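Local coordinates for protein esterase (PDB 3D7R) that probably hydrolyses ester bonds, as a putative esterase of the alpha/beta hydrolase fold, at residues F87-Y101 with L119-P133. Numbering follows the deposited sequence.
Sequences FRFNFRHQIDKKILY and LDKITLSTLYEVVLP. With DMS (dimethyl sulfoxide), chain L.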
loop_
_atom_site.group_PDB
_atom_site.type_symbol
_atom_site.label_atom_id
_atom_site.label_comp_id
_atom_site.label_asym_id
_atom_site.label_seq_id
_atom_site.Cartn_x
_atom_site.Cartn_y
_atom_site.Cartn_z
ATOM N N PHE A 87 -8.188 -7.443 -10.566
ATOM C CA PHE A 87 -9.305 -6.574 -10.949
ATOM C C PHE A 87 -8.768 -5.327 -11.638
ATOM O O PHE A 87 -7.738 -4.796 -11.234
ATOM C CB PHE A 87 -10.115 -6.182 -9.707
ATOM C CG PHE A 87 -10.751 -7.358 -9.033
ATOM C CD1 PHE A 87 -12.018 -7.792 -9.432
ATOM C CD2 PHE A 87 -10.072 -8.053 -8.018
ATOM C CE1 PHE A 87 -12.612 -8.922 -8.824
ATOM C CE2 PHE A 87 -10.663 -9.161 -7.397
ATOM C CZ PHE A 87 -11.921 -9.602 -7.806
ATOM N N ARG A 88 -9.456 -4.858 -12.679
ATOM C CA ARG A 88 -9.106 -3.577 -13.280
ATOM C C ARG A 88 -10.318 -2.668 -13.258
ATOM O O ARG A 88 -11.429 -3.105 -13.565
ATOM C CB ARG A 88 -8.617 -3.777 -14.707
ATOM C CG ARG A 88 -7.333 -4.615 -14.789
ATOM C CD ARG A 88 -6.578 -4.293 -16.068
ATOM N NE ARG A 88 -5.548 -5.281 -16.387
ATOM C CZ ARG A 88 -4.692 -5.149 -17.391
ATOM N NH1 ARG A 88 -4.727 -4.059 -18.143
ATOM N NH2 ARG A 88 -3.801 -6.109 -17.637
ATOM N N PHE A 89 -10.094 -1.418 -12.877
ATOM C CA PHE A 89 -11.120 -0.401 -12.900
ATOM C C PHE A 89 -10.740 0.597 -13.983
ATOM O O PHE A 89 -9.592 1.063 -14.029
ATOM C CB PHE A 89 -11.174 0.396 -11.591
ATOM C CG PHE A 89 -11.363 -0.438 -10.342
ATOM C CD1 PHE A 89 -12.556 -0.375 -9.629
ATOM C CD2 PHE A 89 -10.323 -1.235 -9.855
ATOM C CE1 PHE A 89 -12.733 -1.129 -8.463
ATOM C CE2 PHE A 89 -10.468 -1.979 -8.697
ATOM C CZ PHE A 89 -11.687 -1.926 -7.990
ATOM N N ASN A 90 -11.708 0.964 -14.822
ATOM C CA ASN A 90 -11.489 2.082 -15.719
ATOM C C ASN A 90 -12.773 2.880 -15.908
ATOM O O ASN A 90 -13.878 2.373 -15.668
ATOM C CB ASN A 90 -10.814 1.663 -17.047
ATOM C CG ASN A 90 -11.511 0.509 -17.731
ATOM O OD1 ASN A 90 -12.701 0.579 -18.046
ATOM N ND2 ASN A 90 -10.763 -0.554 -17.993
ATOM N N PHE A 91 -12.618 4.130 -16.313
ATOM C CA PHE A 91 -13.750 5.049 -16.436
ATOM C C PHE A 91 -13.661 5.756 -17.796
ATOM O O PHE A 91 -12.564 6.142 -18.236
ATOM C CB PHE A 91 -13.718 6.050 -15.282
ATOM C CG PHE A 91 -14.929 6.970 -15.219
ATOM C CD1 PHE A 91 -16.201 6.457 -15.044
ATOM C CD2 PHE A 91 -14.769 8.348 -15.310
ATOM C CE1 PHE A 91 -17.319 7.319 -14.975
ATOM C CE2 PHE A 91 -15.876 9.217 -15.252
ATOM C CZ PHE A 91 -17.143 8.694 -15.084
ATOM N N ARG A 92 -14.801 5.893 -18.465
ATOM C CA ARG A 92 -14.863 6.547 -19.779
ATOM C C ARG A 92 -13.850 5.989 -20.790
ATOM O O ARG A 92 -13.306 6.738 -21.612
ATOM C CB ARG A 92 -14.752 8.080 -19.627
ATOM C CG ARG A 92 -16.032 8.680 -19.037
ATOM C CD ARG A 92 -15.904 10.152 -18.655
ATOM N NE ARG A 92 -17.154 10.616 -18.048
ATOM C CZ ARG A 92 -17.307 11.790 -17.447
ATOM N NH1 ARG A 92 -16.290 12.635 -17.365
ATOM N NH2 ARG A 92 -18.483 12.111 -16.923
ATOM N N HIS A 93 -13.620 4.673 -20.734
ATOM C CA HIS A 93 -12.702 3.992 -21.659
ATOM C C HIS A 93 -11.236 4.485 -21.563
ATOM O O HIS A 93 -10.446 4.329 -22.513
ATOM C CB HIS A 93 -13.210 4.129 -23.095
ATOM C CG HIS A 93 -14.334 3.196 -23.437
ATOM N ND1 HIS A 93 -14.196 1.825 -23.411
ATOM C CD2 HIS A 93 -15.601 3.437 -23.842
ATOM C CE1 HIS A 93 -15.336 1.262 -23.772
ATOM N NE2 HIS A 93 -16.207 2.217 -24.041
ATOM N N GLN A 94 -10.857 5.068 -20.420
ATOM C CA GLN A 94 -9.500 5.601 -20.292
ATOM C C GLN A 94 -8.535 4.536 -19.755
ATOM O O GLN A 94 -8.559 4.192 -18.575
ATOM C CB GLN A 94 -9.482 6.875 -19.439
ATOM C CG GLN A 94 -10.414 7.984 -19.937
ATOM C CD GLN A 94 -10.082 8.436 -21.355
ATOM O OE1 GLN A 94 -8.952 8.790 -21.662
ATOM N NE2 GLN A 94 -11.083 8.451 -22.209
ATOM N N ILE A 95 -7.694 4.009 -20.638
ATOM C CA ILE A 95 -6.847 2.861 -20.300
ATOM C C ILE A 95 -5.385 2.983 -20.771
ATOM O O ILE A 95 -4.580 2.082 -20.503
ATOM C CB ILE A 95 -7.443 1.544 -20.853
ATOM C CG1 ILE A 95 -7.448 1.573 -22.388
ATOM C CG2 ILE A 95 -8.842 1.314 -20.257
ATOM C CD1 ILE A 95 -7.592 0.202 -23.054
ATOM N N ASP A 96 -5.038 4.094 -21.428
ATOM C CA ASP A 96 -3.677 4.291 -21.920
ATOM C C ASP A 96 -2.638 4.439 -20.818
ATOM O O ASP A 96 -1.440 4.319 -21.071
ATOM C CB ASP A 96 -3.579 5.434 -22.961
ATOM C CG ASP A 96 -4.173 6.759 -22.479
ATOM O OD1 ASP A 96 -4.873 6.807 -21.438
ATOM O OD2 ASP A 96 -3.961 7.778 -23.180
ATOM N N LYS A 97 -3.104 4.715 -19.600
ATOM C CA LYS A 97 -2.216 4.866 -18.446
ATOM C C LYS A 97 -2.717 3.988 -17.299
ATOM O O LYS A 97 -3.925 3.853 -17.104
ATOM C CB LYS A 97 -2.116 6.339 -18.019
ATOM C CG LYS A 97 -1.537 7.267 -19.107
ATOM C CD LYS A 97 -1.495 8.730 -18.696
ATOM C CE LYS A 97 -2.904 9.344 -18.435
ATOM N NZ LYS A 97 -3.775 9.543 -19.648
ATOM N N LYS A 98 -1.794 3.385 -16.556
ATOM C CA LYS A 98 -2.156 2.445 -15.489
ATOM C C LYS A 98 -1.632 2.870 -14.121
ATOM O O LYS A 98 -0.524 3.414 -14.016
ATOM C CB LYS A 98 -1.586 1.047 -15.776
ATOM C CG LYS A 98 -1.628 0.569 -17.237
ATOM C CD LYS A 98 -3.012 0.115 -17.642
ATOM C CE LYS A 98 -3.010 -0.525 -19.042
ATOM N NZ LYS A 98 -4.394 -0.505 -19.587
ATOM N N ILE A 99 -2.418 2.578 -13.080
ATOM C CA ILE A 99 -1.917 2.590 -11.696
ATOM C C ILE A 99 -1.921 1.140 -11.197
ATOM O O ILE A 99 -2.977 0.499 -11.125
ATOM C CB ILE A 99 -2.774 3.449 -10.744
ATOM C CG1 ILE A 99 -2.673 4.930 -11.113
ATOM C CG2 ILE A 99 -2.331 3.235 -9.268
ATOM C CD1 ILE A 99 -3.814 5.813 -10.529
ATOM N N LEU A 100 -0.736 0.613 -10.908
ATOM C CA LEU A 100 -0.628 -0.682 -10.243
ATOM C C LEU A 100 -0.847 -0.431 -8.764
ATOM O O LEU A 100 0.013 0.151 -8.097
ATOM C CB LEU A 100 0.763 -1.309 -10.483
ATOM C CG LEU A 100 1.037 -2.676 -9.840
ATOM C CD1 LEU A 100 -0.104 -3.687 -10.131
ATOM C CD2 LEU A 100 2.386 -3.238 -10.298
ATOM N N TYR A 101 -1.988 -0.871 -8.241
ATOM C CA TYR A 101 -2.328 -0.571 -6.849
ATOM C C TYR A 101 -2.074 -1.751 -5.921
ATOM O O TYR A 101 -2.695 -2.808 -6.093
ATOM C CB TYR A 101 -3.789 -0.075 -6.698
ATOM C CG TYR A 101 -4.002 0.564 -5.336
ATOM C CD1 TYR A 101 -3.938 1.954 -5.173
ATOM C CD2 TYR A 101 -4.203 -0.222 -4.208
ATOM C CE1 TYR A 101 -4.089 2.531 -3.919
ATOM C CE2 TYR A 101 -4.356 0.342 -2.961
ATOM C CZ TYR A 101 -4.290 1.714 -2.823
ATOM O OH TYR A 101 -4.429 2.260 -1.579
ATOM N N LEU A 119 -10.366 2.973 -4.581
ATOM C CA LEU A 119 -9.867 2.713 -5.931
ATOM C C LEU A 119 -10.828 3.216 -7.014
ATOM O O LEU A 119 -10.410 3.783 -8.027
ATOM C CB LEU A 119 -9.544 1.226 -6.089
ATOM C CG LEU A 119 -8.094 0.863 -5.684
ATOM C CD1 LEU A 119 -7.725 1.320 -4.276
ATOM C CD2 LEU A 119 -7.880 -0.627 -5.818
ATOM N N ASP A 120 -12.116 3.002 -6.792
ATOM C CA ASP A 120 -13.139 3.556 -7.669
ATOM C C ASP A 120 -12.979 5.072 -7.805
ATOM O O ASP A 120 -12.885 5.584 -8.926
ATOM C CB ASP A 120 -14.534 3.190 -7.154
ATOM C CG ASP A 120 -15.614 3.453 -8.172
ATOM O OD1 ASP A 120 -15.407 3.152 -9.362
ATOM O OD2 ASP A 120 -16.679 3.956 -7.785
ATOM N N LYS A 121 -12.892 5.776 -6.669
ATOM C CA LYS A 121 -12.689 7.229 -6.668
ATOM C C LYS A 121 -11.422 7.666 -7.389
ATOM O O LYS A 121 -11.455 8.638 -8.140
ATOM C CB LYS A 121 -12.669 7.812 -5.245
ATOM C CG LYS A 121 -13.945 7.556 -4.430
ATOM C CD LYS A 121 -14.398 8.819 -3.715
ATOM C CE LYS A 121 -15.464 8.515 -2.668
ATOM N NZ LYS A 121 -16.709 7.889 -3.184
ATOM N N ILE A 122 -10.309 6.967 -7.144
ATOM C CA ILE A 122 -9.044 7.321 -7.792
ATOM C C ILE A 122 -9.152 7.137 -9.312
ATOM O O ILE A 122 -8.625 7.958 -10.094
ATOM C CB ILE A 122 -7.852 6.473 -7.233
ATOM C CG1 ILE A 122 -7.509 6.896 -5.793
ATOM C CG2 ILE A 122 -6.601 6.623 -8.119
ATOM C CD1 ILE A 122 -6.672 5.868 -5.047
ATOM N N THR A 123 -9.803 6.042 -9.726
ATOM C CA THR A 123 -10.034 5.799 -11.149
ATOM C C THR A 123 -10.771 6.988 -11.775
ATOM O O THR A 123 -10.356 7.523 -12.795
ATOM C CB THR A 123 -10.877 4.511 -11.384
ATOM O OG1 THR A 123 -10.236 3.395 -10.757
ATOM C CG2 THR A 123 -11.069 4.222 -12.909
ATOM N N LEU A 124 -11.875 7.391 -11.155
ATOM C CA LEU A 124 -12.700 8.465 -11.682
ATOM C C LEU A 124 -11.993 9.819 -11.649
ATOM O O LEU A 124 -12.229 10.655 -12.534
ATOM C CB LEU A 124 -14.042 8.528 -10.937
ATOM C CG LEU A 124 -15.196 7.709 -11.552
ATOM C CD1 LEU A 124 -14.918 6.215 -11.558
ATOM C CD2 LEU A 124 -16.498 8.007 -10.800
ATOM N N SER A 125 -11.125 10.038 -10.648
ATOM C CA SER A 125 -10.372 11.310 -10.562
ATOM C C SER A 125 -9.153 11.411 -11.468
ATOM O O SER A 125 -8.867 12.480 -12.018
ATOM C CB SER A 125 -9.951 11.599 -9.114
ATOM O OG SER A 125 -11.092 11.610 -8.275
ATOM N N THR A 126 -8.404 10.322 -11.600
ATOM C CA THR A 126 -7.165 10.343 -12.375
ATOM C C THR A 126 -7.384 9.983 -13.846
ATOM O O THR A 126 -6.596 10.386 -14.716
ATOM C CB THR A 126 -6.128 9.361 -11.801
ATOM O OG1 THR A 126 -6.635 8.028 -11.912
ATOM C CG2 THR A 126 -5.844 9.679 -10.308
ATOM N N LEU A 127 -8.441 9.213 -14.113
ATOM C CA LEU A 127 -8.653 8.600 -15.426
ATOM C C LEU A 127 -7.479 7.743 -15.894
ATOM O O LEU A 127 -7.223 7.637 -17.092
ATOM C CB LEU A 127 -9.027 9.658 -16.481
ATOM C CG LEU A 127 -10.276 10.463 -16.132
ATOM C CD1 LEU A 127 -10.573 11.478 -17.232
ATOM C CD2 LEU A 127 -11.464 9.512 -15.908
ATOM N N TYR A 128 -6.774 7.140 -14.936
ATOM C CA TYR A 128 -5.919 5.988 -15.186
ATOM C C TYR A 128 -6.742 4.716 -14.963
ATOM O O TYR A 128 -7.719 4.736 -14.218
ATOM C CB TYR A 128 -4.752 5.964 -14.194
ATOM C CG TYR A 128 -3.640 6.964 -14.458
ATOM C CD1 TYR A 128 -3.918 8.308 -14.735
ATOM C CD2 TYR A 128 -2.311 6.566 -14.401
ATOM C CE1 TYR A 128 -2.885 9.225 -14.958
ATOM C CE2 TYR A 128 -1.263 7.476 -14.631
ATOM C CZ TYR A 128 -1.562 8.792 -14.910
ATOM O OH TYR A 128 -0.537 9.681 -15.137
ATOM N N GLU A 129 -6.346 3.615 -15.603
ATOM C CA GLU A 129 -6.893 2.318 -15.261
ATOM C C GLU A 129 -6.194 1.809 -14.000
ATOM O O GLU A 129 -4.960 1.656 -13.980
ATOM C CB GLU A 129 -6.681 1.327 -16.399
ATOM C CG GLU A 129 -7.132 -0.068 -16.063
ATOM C CD GLU A 129 -7.125 -0.967 -17.278
ATOM O OE1 GLU A 129 -6.035 -1.480 -17.628
ATOM O OE2 GLU A 129 -8.220 -1.172 -17.853
ATOM N N VAL A 130 -6.977 1.539 -12.960
ATOM C CA VAL A 130 -6.403 1.074 -11.688
ATOM C C VAL A 130 -6.406 -0.450 -11.669
ATOM O O VAL A 130 -7.448 -1.082 -11.914
ATOM C CB VAL A 130 -7.166 1.636 -10.486
ATOM C CG1 VAL A 130 -6.665 0.995 -9.148
ATOM C CG2 VAL A 130 -7.027 3.158 -10.448
ATOM N N VAL A 131 -5.242 -1.027 -11.395
ATOM C CA VAL A 131 -5.075 -2.485 -11.443
ATOM C C VAL A 131 -4.820 -3.010 -10.027
ATOM O O VAL A 131 -3.843 -2.619 -9.360
ATOM C CB VAL A 131 -3.931 -2.899 -12.407
ATOM C CG1 VAL A 131 -3.801 -4.434 -12.478
ATOM C CG2 VAL A 131 -4.174 -2.321 -13.831
ATOM N N LEU A 132 -5.715 -3.889 -9.592
ATOM C CA LEU A 132 -5.727 -4.430 -8.229
ATOM C C LEU A 132 -5.443 -5.940 -8.240
ATOM O O LEU A 132 -6.366 -6.739 -8.347
ATOM C CB LEU A 132 -7.095 -4.150 -7.569
ATOM C CG LEU A 132 -7.372 -4.690 -6.149
ATOM C CD1 LEU A 132 -6.376 -4.124 -5.136
ATOM C CD2 LEU A 132 -8.830 -4.440 -5.718
ATOM N N PRO A 133 -4.153 -6.333 -8.139
ATOM C CA PRO A 133 -3.789 -7.754 -7.945
ATOM C C PRO A 133 -4.057 -8.272 -6.522
ATOM O O PRO A 133 -3.695 -7.620 -5.540
ATOM C CB PRO A 133 -2.299 -7.772 -8.246
ATOM C CG PRO A 133 -1.813 -6.370 -7.847
ATOM C CD PRO A 133 -2.975 -5.454 -8.215
HETATM S S DMS L . -7.921 5.981 -24.184
HETATM O O DMS L . -6.899 4.863 -23.244
HETATM C C1 DMS L . -6.905 6.909 -25.369
HETATM C C2 DMS L . -8.900 5.003 -25.357
HETATM O O HOH W 1 -9.912 4.970 -16.209
HETATM O O HOH W 2 -5.703 6.287 -19.002
HETATM O O HOH W 3 -6.282 9.980 -19.041
HETATM O O HOH W 4 -2.940 -5.066 -4.683
#
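Strand 129-133 lies between strands 87-90 and 98-101, antiparallel to the first (F87 with L132, F89 with V130) and parallel to the second, where V131 N bonds to I99 O at 2.7 Å and V131 O takes the N-H of Y101. E129 points to the sheet face shared with R88 and K98, and its extended chain, CG anti to the backbone N (chi1 176°), carries the carboxylate between their cationic ends. E129 OE1 accepts hydrogen bonds from R88 NH1 at 2.9 Å on the syn side and K98 NZ at 2.7 Å from above the carboxylate plane, the donors arriving from opposite faces; E129 OE2 uses its anti lone pair for N90 ND2 at 2.6 Å. These bonds probably keep E129 ionised although buried. R88 also pairs through NH2 with E160 of helix 143-161, and N90 ND2 is shared with E77. Strand 98-102, helix 113-126 and strand 129-133 form a beta-alpha-beta crossover of the alpha/beta hydrolase sheet, and the helix covers the face bearing F89, I99 and V130. L119 CD1 sits over the centre of the Y101 ring, 3.6 Å from its centroid, while L119 CB lies above the rim of F89; Y101 OH bonds to D171. T123 OG1 packs against F89 CB at 3.3 Å and donates to L119 O. Near the type I' turn F91-Q94, L124 CG makes a CH-pi contact over the centre of the F91 ring, R92 CG lies over the opposite face, and L127 CD2 meets its edge at 3.6 Å from F91 CD2. K97 CB makes a CH-pi contact over one face of the Y128 ring, and a bend at chi3 brings K97 CE to 3.5 Å from Y128 CE1.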